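Local coordinates for protein adenosine kinase (Sinorhizobium meliloti, PDB 3UBO) that probably phosphorylates adenosine with ATP, as a kinase of the pfkB carbohydrate kinase family, at residues A[7-12]-A[153-158]; A[16-21]-A[116-121]; A[56-61]-A[314-319]; A[147-152]-A[176-181]. One frame throughout, in Å; residues are numbered along the deposited sequence.

Contact 1: residues A[7-12]-A[153-158]. With ADN (adenosine), chain C.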
# COMPACT_ATOMS: atom_id res chain seq x y z
N ASP A 7 11.91 -22.19 12.46
CA ASP A 7 11.05 -22.12 13.64
C ASP A 7 9.64 -22.28 13.21
O ASP A 7 8.95 -23.14 13.71
CB ASP A 7 11.30 -20.80 14.41
CG ASP A 7 12.77 -20.62 14.67
OD1 ASP A 7 13.24 -21.48 15.45
OD2 ASP A 7 13.45 -19.75 14.04
N VAL A 8 9.21 -21.46 12.25
CA VAL A 8 7.84 -21.63 11.74
C VAL A 8 7.61 -21.71 10.25
O VAL A 8 8.12 -20.87 9.43
CB VAL A 8 6.85 -20.57 12.23
CG1 VAL A 8 5.44 -21.16 12.14
CG2 VAL A 8 7.21 -20.09 13.67
N LEU A 9 6.81 -22.73 9.93
CA LEU A 9 6.25 -22.89 8.59
C LEU A 9 4.72 -22.60 8.57
O LEU A 9 3.91 -23.16 9.37
CB LEU A 9 6.56 -24.27 8.06
CG LEU A 9 5.90 -24.79 6.78
CD1 LEU A 9 6.44 -24.08 5.53
CD2 LEU A 9 6.09 -26.30 6.64
N THR A 10 4.33 -21.71 7.66
CA THR A 10 2.89 -21.49 7.49
C THR A 10 2.37 -21.89 6.11
O THR A 10 3.08 -21.75 5.09
CB THR A 10 2.40 -20.06 7.92
OG1 THR A 10 2.66 -19.12 6.86
CG2 THR A 10 3.10 -19.62 9.21
N ILE A 11 1.15 -22.42 6.15
CA ILE A 11 0.41 -22.83 4.97
C ILE A 11 -0.98 -22.20 5.02
O ILE A 11 -1.71 -22.31 6.04
CB ILE A 11 0.30 -24.39 4.83
CG1 ILE A 11 1.68 -25.03 4.77
CG2 ILE A 11 -0.50 -24.79 3.55
CD1 ILE A 11 1.64 -26.44 4.16
N GLY A 12 -1.31 -21.50 3.93
CA GLY A 12 -2.51 -20.68 3.88
C GLY A 12 -2.77 -20.11 2.48
O GLY A 12 -1.89 -20.13 1.61
N LYS A 153 10.02 -26.33 13.12
CA LYS A 153 9.62 -26.68 14.48
C LYS A 153 8.10 -26.77 14.59
O LYS A 153 7.53 -27.80 14.94
CB LYS A 153 10.23 -25.73 15.54
CG LYS A 153 11.79 -25.64 15.59
CD LYS A 153 12.26 -25.00 16.93
CE LYS A 153 13.61 -24.32 16.86
NZ LYS A 153 14.09 -23.94 18.25
N VAL A 154 7.46 -25.65 14.29
CA VAL A 154 6.03 -25.69 14.08
C VAL A 154 5.62 -25.63 12.60
O VAL A 154 6.31 -25.02 11.77
CB VAL A 154 5.34 -24.67 14.84
CG1 VAL A 154 3.88 -24.92 14.71
CG2 VAL A 154 5.72 -24.85 16.29
N THR A 155 4.54 -26.33 12.28
CA THR A 155 3.84 -26.08 11.03
C THR A 155 2.45 -25.46 11.38
O THR A 155 1.70 -25.96 12.26
CB THR A 155 3.83 -27.37 10.07
OG1 THR A 155 5.17 -27.69 9.62
CG2 THR A 155 2.92 -27.19 8.84
N TYR A 156 2.16 -24.32 10.77
CA TYR A 156 0.92 -23.62 11.07
C TYR A 156 0.15 -23.32 9.80
O TYR A 156 0.76 -22.98 8.76
CB TYR A 156 1.29 -22.37 11.76
CG TYR A 156 0.20 -21.36 12.04
CD1 TYR A 156 -0.62 -21.48 13.16
CD2 TYR A 156 0.03 -20.25 11.22
CE1 TYR A 156 -1.58 -20.54 13.46
CE2 TYR A 156 -0.95 -19.27 11.52
CZ TYR A 156 -1.76 -19.41 12.65
OH TYR A 156 -2.72 -18.45 12.97
N PHE A 157 -1.18 -23.47 9.87
CA PHE A 157 -2.06 -23.43 8.68
C PHE A 157 -3.45 -22.93 9.03
O PHE A 157 -3.92 -23.12 10.17
CB PHE A 157 -2.18 -24.85 8.04
CG PHE A 157 -3.04 -25.83 8.85
CD1 PHE A 157 -2.46 -26.66 9.82
CD2 PHE A 157 -4.43 -25.87 8.70
CE1 PHE A 157 -3.24 -27.51 10.59
CE2 PHE A 157 -5.22 -26.71 9.46
CZ PHE A 157 -4.62 -27.54 10.41
N GLU A 158 -4.13 -22.34 8.04
CA GLU A 158 -5.46 -21.71 8.25
C GLU A 158 -6.60 -22.73 8.23
O GLU A 158 -6.56 -23.67 7.43
CB GLU A 158 -5.79 -20.59 7.19
CG GLU A 158 -4.78 -19.41 7.03
CD GLU A 158 -4.55 -19.09 5.53
OE1 GLU A 158 -3.87 -18.04 5.27
OE2 GLU A 158 -5.01 -19.90 4.63
O5' ADN C . -6.97 -11.71 9.18
C5' ADN C . -6.09 -10.83 8.38
C4' ADN C . -5.89 -11.29 6.90
O4' ADN C . -6.90 -12.19 6.44
C3' ADN C . -5.62 -10.35 5.61
O3' ADN C . -4.40 -9.70 5.33
C2' ADN C . -6.12 -11.25 4.43
O2' ADN C . -5.21 -11.41 3.32
C1' ADN C . -6.49 -12.49 5.15
N9 ADN C . -7.63 -13.19 4.48
C8 ADN C . -8.93 -12.75 4.11
N7 ADN C . -9.69 -13.85 3.63
C5 ADN C . -8.84 -14.97 3.71
C6 ADN C . -9.02 -16.34 3.35
N6 ADN C . -10.27 -16.83 2.83
N1 ADN C . -7.92 -17.25 3.57
C2 ADN C . -6.69 -16.77 4.13
N3 ADN C . -6.47 -15.42 4.50
C4 ADN C . -7.56 -14.55 4.26

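Contact 2: residues A[16-21]-A[116-121]. With ADN (adenosine), chain C.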
# COMPACT_ATOMS: atom_id res chain seq x y z
N VAL A 16 -3.68 -11.22 -2.06
CA VAL A 16 -3.33 -9.81 -2.02
C VAL A 16 -4.54 -8.94 -1.62
O VAL A 16 -5.66 -9.18 -2.10
CB VAL A 16 -2.64 -9.33 -3.26
CG1 VAL A 16 -2.23 -7.81 -3.11
CG2 VAL A 16 -1.47 -10.19 -3.45
N ASP A 17 -4.30 -8.04 -0.66
CA ASP A 17 -5.35 -7.21 -0.05
C ASP A 17 -5.50 -5.87 -0.72
O ASP A 17 -4.52 -5.08 -0.84
CB ASP A 17 -5.05 -6.97 1.44
CG ASP A 17 -5.35 -8.17 2.27
OD1 ASP A 17 -5.71 -9.15 1.62
OD2 ASP A 17 -5.24 -8.18 3.51
N ILE A 18 -6.75 -5.59 -1.08
CA ILE A 18 -7.06 -4.29 -1.67
C ILE A 18 -7.97 -3.68 -0.68
O ILE A 18 -9.07 -4.23 -0.41
CB ILE A 18 -7.74 -4.42 -3.05
CG1 ILE A 18 -7.15 -5.67 -3.75
CG2 ILE A 18 -7.61 -3.13 -3.82
CD1 ILE A 18 -6.91 -5.54 -5.14
N ILE A 19 -7.52 -2.57 -0.11
CA ILE A 19 -8.11 -2.06 1.08
C ILE A 19 -8.56 -0.59 0.90
O ILE A 19 -7.79 0.21 0.31
CB ILE A 19 -7.04 -2.03 2.20
CG1 ILE A 19 -6.39 -3.40 2.42
CG2 ILE A 19 -7.61 -1.44 3.47
CD1 ILE A 19 -4.86 -3.27 2.91
N ALA A 20 -9.72 -0.24 1.47
CA ALA A 20 -10.16 1.15 1.56
C ALA A 20 -11.21 1.32 2.65
O ALA A 20 -11.84 0.38 3.09
CB ALA A 20 -10.72 1.70 0.18
N ARG A 21 -11.36 2.55 3.10
CA ARG A 21 -12.32 2.91 4.11
C ARG A 21 -13.71 3.04 3.54
O ARG A 21 -13.89 3.37 2.36
CB ARG A 21 -11.87 4.25 4.60
CG ARG A 21 -11.92 4.37 6.05
CD ARG A 21 -10.57 4.68 6.63
NE ARG A 21 -10.59 4.24 8.02
CZ ARG A 21 -9.49 4.15 8.73
NH1 ARG A 21 -8.31 4.49 8.18
NH2 ARG A 21 -9.58 3.73 9.99
N ARG A 116 -7.38 -12.53 -4.32
CA ARG A 116 -7.42 -11.16 -3.83
C ARG A 116 -8.59 -10.95 -2.88
O ARG A 116 -9.60 -11.65 -2.98
CB ARG A 116 -7.51 -10.17 -5.00
CG ARG A 116 -8.89 -10.08 -5.62
CD ARG A 116 -9.03 -8.81 -6.46
NE ARG A 116 -9.62 -9.09 -7.77
CZ ARG A 116 -9.11 -9.93 -8.66
NH1 ARG A 116 -7.98 -10.58 -8.39
NH2 ARG A 116 -9.71 -10.12 -9.82
N SER A 117 -8.45 -10.00 -1.96
CA SER A 117 -9.51 -9.75 -1.01
C SER A 117 -9.82 -8.27 -0.91
O SER A 117 -8.90 -7.42 -0.78
CB SER A 117 -9.16 -10.38 0.33
OG SER A 117 -10.17 -10.18 1.28
N MSE A 118 -11.12 -7.98 -1.02
CA MSE A 118 -11.64 -6.60 -1.00
C MSE A 118 -11.88 -6.31 0.42
O MSE A 118 -12.87 -6.79 0.97
CB MSE A 118 -13.03 -6.49 -1.67
CG MSE A 118 -13.18 -6.63 -3.19
SE MSE A 118 -11.65 -6.26 -4.39
CE MSE A 118 -11.01 -4.79 -3.30
N ILE A 119 -10.99 -5.53 1.03
CA ILE A 119 -11.11 -5.27 2.46
C ILE A 119 -11.58 -3.86 2.78
O ILE A 119 -10.86 -2.89 2.55
CB ILE A 119 -9.78 -5.59 3.22
CG1 ILE A 119 -9.38 -7.07 3.02
CG2 ILE A 119 -9.89 -5.20 4.70
CD1 ILE A 119 -8.09 -7.53 3.73
N PHE A 120 -12.78 -3.78 3.35
CA PHE A 120 -13.40 -2.54 3.77
C PHE A 120 -13.27 -2.26 5.27
O PHE A 120 -13.89 -2.94 6.08
CB PHE A 120 -14.88 -2.52 3.37
CG PHE A 120 -15.10 -2.63 1.87
CD1 PHE A 120 -14.84 -1.53 1.02
CD2 PHE A 120 -15.58 -3.82 1.30
CE1 PHE A 120 -15.03 -1.64 -0.37
CE2 PHE A 120 -15.78 -3.97 -0.07
CZ PHE A 120 -15.48 -2.89 -0.94
N VAL A 121 -12.51 -1.21 5.62
CA VAL A 121 -12.30 -0.84 7.00
C VAL A 121 -13.31 0.23 7.47
O VAL A 121 -13.42 1.28 6.87
CB VAL A 121 -10.85 -0.35 7.21
CG1 VAL A 121 -10.51 -0.27 8.70
CG2 VAL A 121 -9.87 -1.26 6.53
O5' ADN C . -6.97 -11.71 9.18
C5' ADN C . -6.09 -10.83 8.38
C4' ADN C . -5.89 -11.29 6.90
O4' ADN C . -6.90 -12.19 6.44
C3' ADN C . -5.62 -10.35 5.61
O3' ADN C . -4.40 -9.70 5.33
C2' ADN C . -6.12 -11.25 4.43
O2' ADN C . -5.21 -11.41 3.32
C1' ADN C . -6.49 -12.49 5.15
N9 ADN C . -7.63 -13.19 4.48
C8 ADN C . -8.93 -12.75 4.11
N7 ADN C . -9.69 -13.85 3.63
C5 ADN C . -8.84 -14.97 3.71
C6 ADN C . -9.02 -16.34 3.35
N6 ADN C . -10.27 -16.83 2.83
N1 ADN C . -7.92 -17.25 3.57
C2 ADN C . -6.69 -16.77 4.13
N3 ADN C . -6.47 -15.42 4.50
C4 ADN C . -7.56 -14.55 4.26

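Contact 3: residues A[56-61]-A[314-319]. With ADN (adenosine), chain C.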
# COMPACT_ATOMS: atom_id res chain seq x y z
N VAL A 56 -5.65 0.78 -1.53
CA VAL A 56 -4.23 0.63 -1.28
C VAL A 56 -4.03 -0.90 -1.33
O VAL A 56 -4.83 -1.68 -0.78
CB VAL A 56 -3.94 1.27 0.14
CG1 VAL A 56 -4.03 0.22 1.22
CG2 VAL A 56 -2.62 1.99 0.16
N GLU A 57 -3.02 -1.37 -2.04
CA GLU A 57 -2.80 -2.83 -2.05
C GLU A 57 -1.58 -3.28 -1.23
O GLU A 57 -0.52 -2.61 -1.19
CB GLU A 57 -2.93 -3.53 -3.45
CG GLU A 57 -2.70 -2.65 -4.66
CD GLU A 57 -3.67 -1.49 -4.83
OE1 GLU A 57 -4.93 -1.60 -4.67
OE2 GLU A 57 -3.16 -0.39 -5.10
N ALA A 58 -1.82 -4.36 -0.49
CA ALA A 58 -0.79 -4.91 0.40
C ALA A 58 -0.91 -6.42 0.48
O ALA A 58 -2.02 -6.89 0.77
CB ALA A 58 -0.86 -4.26 1.84
N SER A 59 0.19 -7.18 0.27
CA SER A 59 0.13 -8.65 0.61
C SER A 59 -0.53 -8.99 1.96
O SER A 59 -0.26 -8.32 3.04
CB SER A 59 1.49 -9.30 0.60
OG SER A 59 2.24 -8.97 -0.54
N GLY A 60 -1.39 -9.98 1.92
CA GLY A 60 -2.05 -10.50 3.10
C GLY A 60 -1.92 -12.02 3.15
O GLY A 60 -0.83 -12.63 3.05
N GLY A 61 -3.08 -12.63 3.28
CA GLY A 61 -3.25 -14.05 3.49
C GLY A 61 -3.00 -14.25 4.97
O GLY A 61 -1.87 -14.05 5.39
N ILE A 314 -2.84 0.95 8.24
CA ILE A 314 -3.66 0.45 7.13
C ILE A 314 -2.71 -0.55 6.65
O ILE A 314 -1.58 -0.19 6.38
CB ILE A 314 -3.91 1.53 6.03
CG1 ILE A 314 -5.20 2.28 6.34
CG2 ILE A 314 -3.99 0.92 4.66
CD1 ILE A 314 -6.35 1.36 6.56
N GLY A 315 -3.15 -1.82 6.60
CA GLY A 315 -2.26 -2.93 6.26
C GLY A 315 -2.10 -4.01 7.34
O GLY A 315 -2.15 -3.70 8.56
N PRO A 316 -1.90 -5.29 6.91
CA PRO A 316 -1.77 -6.41 7.85
C PRO A 316 -0.28 -6.81 8.15
O PRO A 316 -0.12 -7.67 9.03
CB PRO A 316 -2.42 -7.53 7.07
CG PRO A 316 -1.77 -7.33 5.64
CD PRO A 316 -1.71 -5.76 5.52
N ARG A 317 0.74 -6.21 7.51
CA ARG A 317 2.14 -6.63 7.73
C ARG A 317 3.10 -5.50 8.07
O ARG A 317 3.16 -4.48 7.38
CB ARG A 317 2.72 -7.39 6.47
CG ARG A 317 2.19 -8.80 6.21
CD ARG A 317 2.87 -9.39 4.97
NE ARG A 317 2.18 -10.58 4.44
CZ ARG A 317 2.58 -11.22 3.34
NH1 ARG A 317 3.69 -10.78 2.72
NH2 ARG A 317 1.91 -12.32 2.87
N PRO A 318 3.93 -5.68 9.11
CA PRO A 318 5.01 -4.74 9.47
C PRO A 318 5.91 -4.56 8.28
O PRO A 318 6.28 -5.54 7.75
CB PRO A 318 5.82 -5.52 10.52
CG PRO A 318 5.36 -7.03 10.27
CD PRO A 318 3.91 -6.88 9.97
N LEU A 319 6.25 -3.38 7.86
CA LEU A 319 7.05 -3.22 6.64
C LEU A 319 8.54 -3.02 6.95
O LEU A 319 9.37 -2.71 6.05
CB LEU A 319 6.52 -2.03 5.83
CG LEU A 319 5.00 -2.08 5.61
CD1 LEU A 319 4.48 -0.73 4.99
CD2 LEU A 319 4.55 -3.34 4.78
O5' ADN C . -6.97 -11.71 9.18
C5' ADN C . -6.09 -10.83 8.38
C4' ADN C . -5.89 -11.29 6.90
O4' ADN C . -6.90 -12.19 6.44
C3' ADN C . -5.62 -10.35 5.61
O3' ADN C . -4.40 -9.70 5.33
C2' ADN C . -6.12 -11.25 4.43
O2' ADN C . -5.21 -11.41 3.32
C1' ADN C . -6.49 -12.49 5.15
N9 ADN C . -7.63 -13.19 4.48
C8 ADN C . -8.93 -12.75 4.11
N7 ADN C . -9.69 -13.85 3.63
C5 ADN C . -8.84 -14.97 3.71
C6 ADN C . -9.02 -16.34 3.35
N6 ADN C . -10.27 -16.83 2.83
N1 ADN C . -7.92 -17.25 3.57
C2 ADN C . -6.69 -16.77 4.13
N3 ADN C . -6.47 -15.42 4.50
C4 ADN C . -7.56 -14.55 4.26

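Contact 4: residues A[147-152]-A[176-181]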
# COMPACT_ATOMS: atom_id res chain seq x y z
N ASP A 147 11.21 -31.68 2.67
CA ASP A 147 12.38 -31.41 3.47
C ASP A 147 12.02 -30.28 4.40
O ASP A 147 12.20 -30.37 5.64
CB ASP A 147 13.60 -31.06 2.57
CG ASP A 147 13.28 -30.04 1.46
OD1 ASP A 147 12.23 -30.19 0.83
OD2 ASP A 147 14.07 -29.08 1.22
N VAL A 148 11.45 -29.23 3.80
CA VAL A 148 10.99 -28.05 4.54
C VAL A 148 9.99 -28.36 5.68
O VAL A 148 10.26 -27.96 6.78
CB VAL A 148 10.59 -26.91 3.54
CG1 VAL A 148 10.19 -25.58 4.23
CG2 VAL A 148 11.78 -26.69 2.53
N VAL A 149 8.89 -29.10 5.49
CA VAL A 149 8.07 -29.45 6.66
C VAL A 149 8.88 -30.09 7.78
O VAL A 149 8.71 -29.71 8.95
CB VAL A 149 6.91 -30.34 6.31
CG1 VAL A 149 5.89 -30.53 7.47
CG2 VAL A 149 6.28 -29.84 5.03
N ALA A 150 9.76 -31.03 7.44
CA ALA A 150 10.60 -31.74 8.42
C ALA A 150 11.58 -30.84 9.22
O ALA A 150 11.83 -31.05 10.42
CB ALA A 150 11.35 -32.90 7.70
N GLN A 151 12.13 -29.85 8.55
CA GLN A 151 13.08 -28.93 9.17
C GLN A 151 12.46 -27.77 10.02
O GLN A 151 13.20 -26.84 10.52
CB GLN A 151 13.94 -28.33 8.08
CG GLN A 151 14.49 -29.37 7.12
CD GLN A 151 15.20 -28.74 5.93
OE1 GLN A 151 14.55 -28.10 5.06
NE2 GLN A 151 16.55 -28.89 5.88
N SER A 152 11.14 -27.86 10.22
CA SER A 152 10.42 -26.73 10.79
C SER A 152 9.73 -27.13 12.07
O SER A 152 8.94 -28.10 12.09
CB SER A 152 9.43 -26.13 9.77
OG SER A 152 10.15 -25.48 8.73
N ARG A 176 1.39 -35.23 8.95
CA ARG A 176 2.18 -36.44 8.89
C ARG A 176 3.69 -36.13 8.80
O ARG A 176 4.41 -36.48 9.71
CB ARG A 176 1.74 -37.33 7.73
CG ARG A 176 1.92 -38.84 8.03
CD ARG A 176 2.27 -39.75 6.85
NE ARG A 176 3.13 -39.11 5.84
CZ ARG A 176 4.47 -39.10 5.85
NH1 ARG A 176 5.16 -39.72 6.83
NH2 ARG A 176 5.13 -38.46 4.87
N ILE A 177 4.18 -35.49 7.74
CA ILE A 177 5.63 -35.24 7.60
C ILE A 177 6.29 -34.67 8.83
O ILE A 177 7.48 -34.92 9.06
CB ILE A 177 6.02 -34.30 6.39
CG1 ILE A 177 5.48 -34.87 5.04
CG2 ILE A 177 7.55 -33.93 6.37
CD1 ILE A 177 5.87 -34.08 3.78
N ALA A 178 5.55 -33.88 9.62
CA ALA A 178 6.15 -32.98 10.58
C ALA A 178 6.15 -33.64 11.94
O ALA A 178 7.16 -33.55 12.67
CB ALA A 178 5.38 -31.66 10.64
N HIS A 179 5.03 -34.27 12.29
CA HIS A 179 4.95 -35.14 13.46
C HIS A 179 6.03 -36.24 13.49
O HIS A 179 6.68 -36.52 14.52
CB HIS A 179 3.61 -35.80 13.47
CG HIS A 179 2.59 -34.97 14.14
ND1 HIS A 179 1.24 -35.23 14.07
CD2 HIS A 179 2.74 -33.88 14.92
CE1 HIS A 179 0.60 -34.34 14.80
NE2 HIS A 179 1.48 -33.51 15.33
N ALA A 180 6.18 -36.83 12.32
CA ALA A 180 7.09 -37.92 12.09
C ALA A 180 8.54 -37.41 12.20
O ALA A 180 9.50 -38.19 12.22
CB ALA A 180 6.82 -38.57 10.66
N HIS A 181 8.71 -36.11 12.26
CA HIS A 181 10.05 -35.62 12.46
C HIS A 181 10.27 -34.97 13.83
O HIS A 181 11.31 -34.36 14.03
CB HIS A 181 10.52 -34.72 11.32
CG HIS A 181 10.94 -35.46 10.09
ND1 HIS A 181 10.04 -36.12 9.27
CD2 HIS A 181 12.16 -35.65 9.53
CE1 HIS A 181 10.68 -36.67 8.25
NE2 HIS A 181 11.97 -36.39 8.37

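Contact 1: residues A[7-12]-A[153-158]
V8–I11 and V154–E158 run side by side as parallel strands, 22° between their directions, with V8 facing V154, L9 facing T155, T10 facing Y156 and I11 facing F157. Backbone bonds pass alternately between them: V154 N gives to D7 O at 3.0 Å, L9 N to V154 O at 3.0 Å, and Y156 N gives to L9 O in turn. V8, V154, T10 and Y156 share one face, where the branched V8 and T10 and the flat Y156 suit packing against helix 62-73. With its CG anti to the backbone N (chi1 172°), Y156 lies alongside T10 and offers its ring edge: T10 CG2 sits 3.7 Å from Y156 CD2, near the ring plane, while T10 OG1 bonds to the A63 carbonyl. On the other face, L9 CD2 rests 3.4 Å from T155 OG1, and I11 CB lies 4.1 Å from F157 CB. At the start of the pair, K153 stretches beside D7, their long salt bridge measuring 3.8 Å from NZ to OD1; R76 also pairs with D7, and K153 NZ reaches the T291 carbonyl. At the far end, E158 bends at chi2; its carboxylate takes bonds from the backbone N of N13 and A63, and OE1 comes 3.3 Å from C2 of adenosine. As in the ribokinase-like α/β fold of pfkB kinases, the C-terminal ends of central parallel strands meet the substrate.

Contact 2: residues A[16-21]-A[116-121]
D17 OD2, beside CD1 of I119 on the next strand, accepts a hydrogen bond from adenosine O3' at 2.5 Å, while D17 OD1 takes one from O2' at 2.9 Å. One carboxylate thus serves two neighbouring hydroxyls, an oxygen for each, which fixes its rotation. With CG beside its own backbone N (chi1 -76°), D17 lifts this carboxylate off the sheet toward the ribose, and S117 CB lies 3.9 Å from D17 OD1. Were D17 an alanine, both ribose hydroxyls would probably lose their carboxylate acceptor and the sugar would be held less firmly. Strands 16-21 and 116-121 are parallel, joined by regular backbone bonds such as I18 N to S117 O, 2.8 Å. On the face that bears D17, I19 CG2 meets V121 CG2 at 3.8 Å, two beta-branched residues suited to strands. Across the sheet, selenomethionine M118 bends at chi2 and chi3, bringing its methyl CE back to 3.3 Å from I18 CB; the long, unbranched methionine-type chain, with selenium in place of sulfur, is flexible enough to curl alongside the stiffer isoleucine. I18 and M118 are covered by Y49 of helix 42-50 and by M52 after it. The pair lies inside a five-stranded sheet, strand 56-59 running antiparallel beside 16-21 and strand 127-132 antiparallel beside 116-121, where T131 bonds to S117 OG.

Contact 3: residues A[56-61]-A[314-319]
The ribose side of the adenosine pocket is shaped here by the two glycines G60 and G61, which follow strand 56-59, and by the loop carrying P316 and R317; paired glycines at this place are a familiar element of pfkB kinases. R317 NH2 gives a hydrogen bond to G60 O at 2.8 Å, on a lone pair in the carbonyl plane, although that oxygen lies 27° out of the guanidinium plane. The arginine reaches it on a chain extended from CG to NE (chi2 -179°), and S59 CB comes over one guanidinium face, 3.4 Å from R317 NH1. F92 adds a cation-pi contact, and NE bonds to OD1 of N65, whose ND2 holds adenosine. With a leucine in place of R317, the G60 carbonyl would probably lose its donor and the N65 amide would be freer to turn. P316 sets CG 3.2 Å from S59 O and CB 3.4 Å from adenosine O3', while its CD lies 4.1 Å from A58 CB: a stiff ring suits a wall. V56 CG1 touches I314 CG2 at 3.5 Å, near the second subunit. Glycine is needed at G60, where a side chain would collide with O2', and the positive phi of G61 also favours it; G61 N bonds to O2'. The chemistry is consistent with a second-shell role for R317, which bonds to the G60 carbonyl and N65 without itself touching the nucleoside.

Contact 4: residues A[147-152]-A[176-181]
A150, V149 and I177 carry most of the packing between the end of helix 146-150 and the end of helix 168-179 with the residues after it. A150 sets its methyl over the face of the H181 imidazole: CB stands 3.5 Å from the ring centroid, only 13° off the normal, a CH-pi contact over the middle of the ring. The ring is held there by its own segment, since H181 ND1 gives a hydrogen bond of 2.8 Å to I177 O, approached nearly along the C=O axis although the acceptor lies 30° out of the imidazole plane. A histidine suits the spot because it offers both a flat apolar face to the alanine and an N-H to the carbonyl four residues back, and alanine is small enough for the ring to lie close above it.

V149 and I177 meet at about a right angle, with V149 CB 3.6 Å from I177 CG2. V149 points CG1 anti to its backbone N (chi1 -170°), which sends that methyl between the I177 and A178 side chains, 3.4 Å from A178 CB. I177 CG2 also reaches past the valine to A150, 4.2 Å from its CB and 3.8 Å from its backbone N. Between the segments the contact is wholly apolar; the polar A150 carbonyl is taken up by R183. Helix 146-150 leads into strand 152-158, and helix 168-179 follows that strand on the way to its parallel neighbour 184-188 in a beta-alpha-beta crossover. Both helices lie on one face of the central sheet, V149 against L9, F80 and T155, and A178 against T155.

Contact 1 is the buried heart of the central parallel sheet, and contact 4 packs two helix ends against that same sheet; its histidine end is exposed. Contact 2 lies within the smaller mixed sheet, while contact 3 joins that sheet's edge strand 56-59 to a loop; strands 16-21 and 56-59 are neighbours, with probable hydrogen bonds from A58 N to D17 O and from V56 N to I19 O. Contact 1 comes near the adenosine base at C2, whereas contacts 2 and 3 both meet the ribose hydroxyls, one by a carboxylate, the other by a backbone N-H. Contact 4, about 16 Å from contact 3 at the nearest atoms, is held by apolar packing alone.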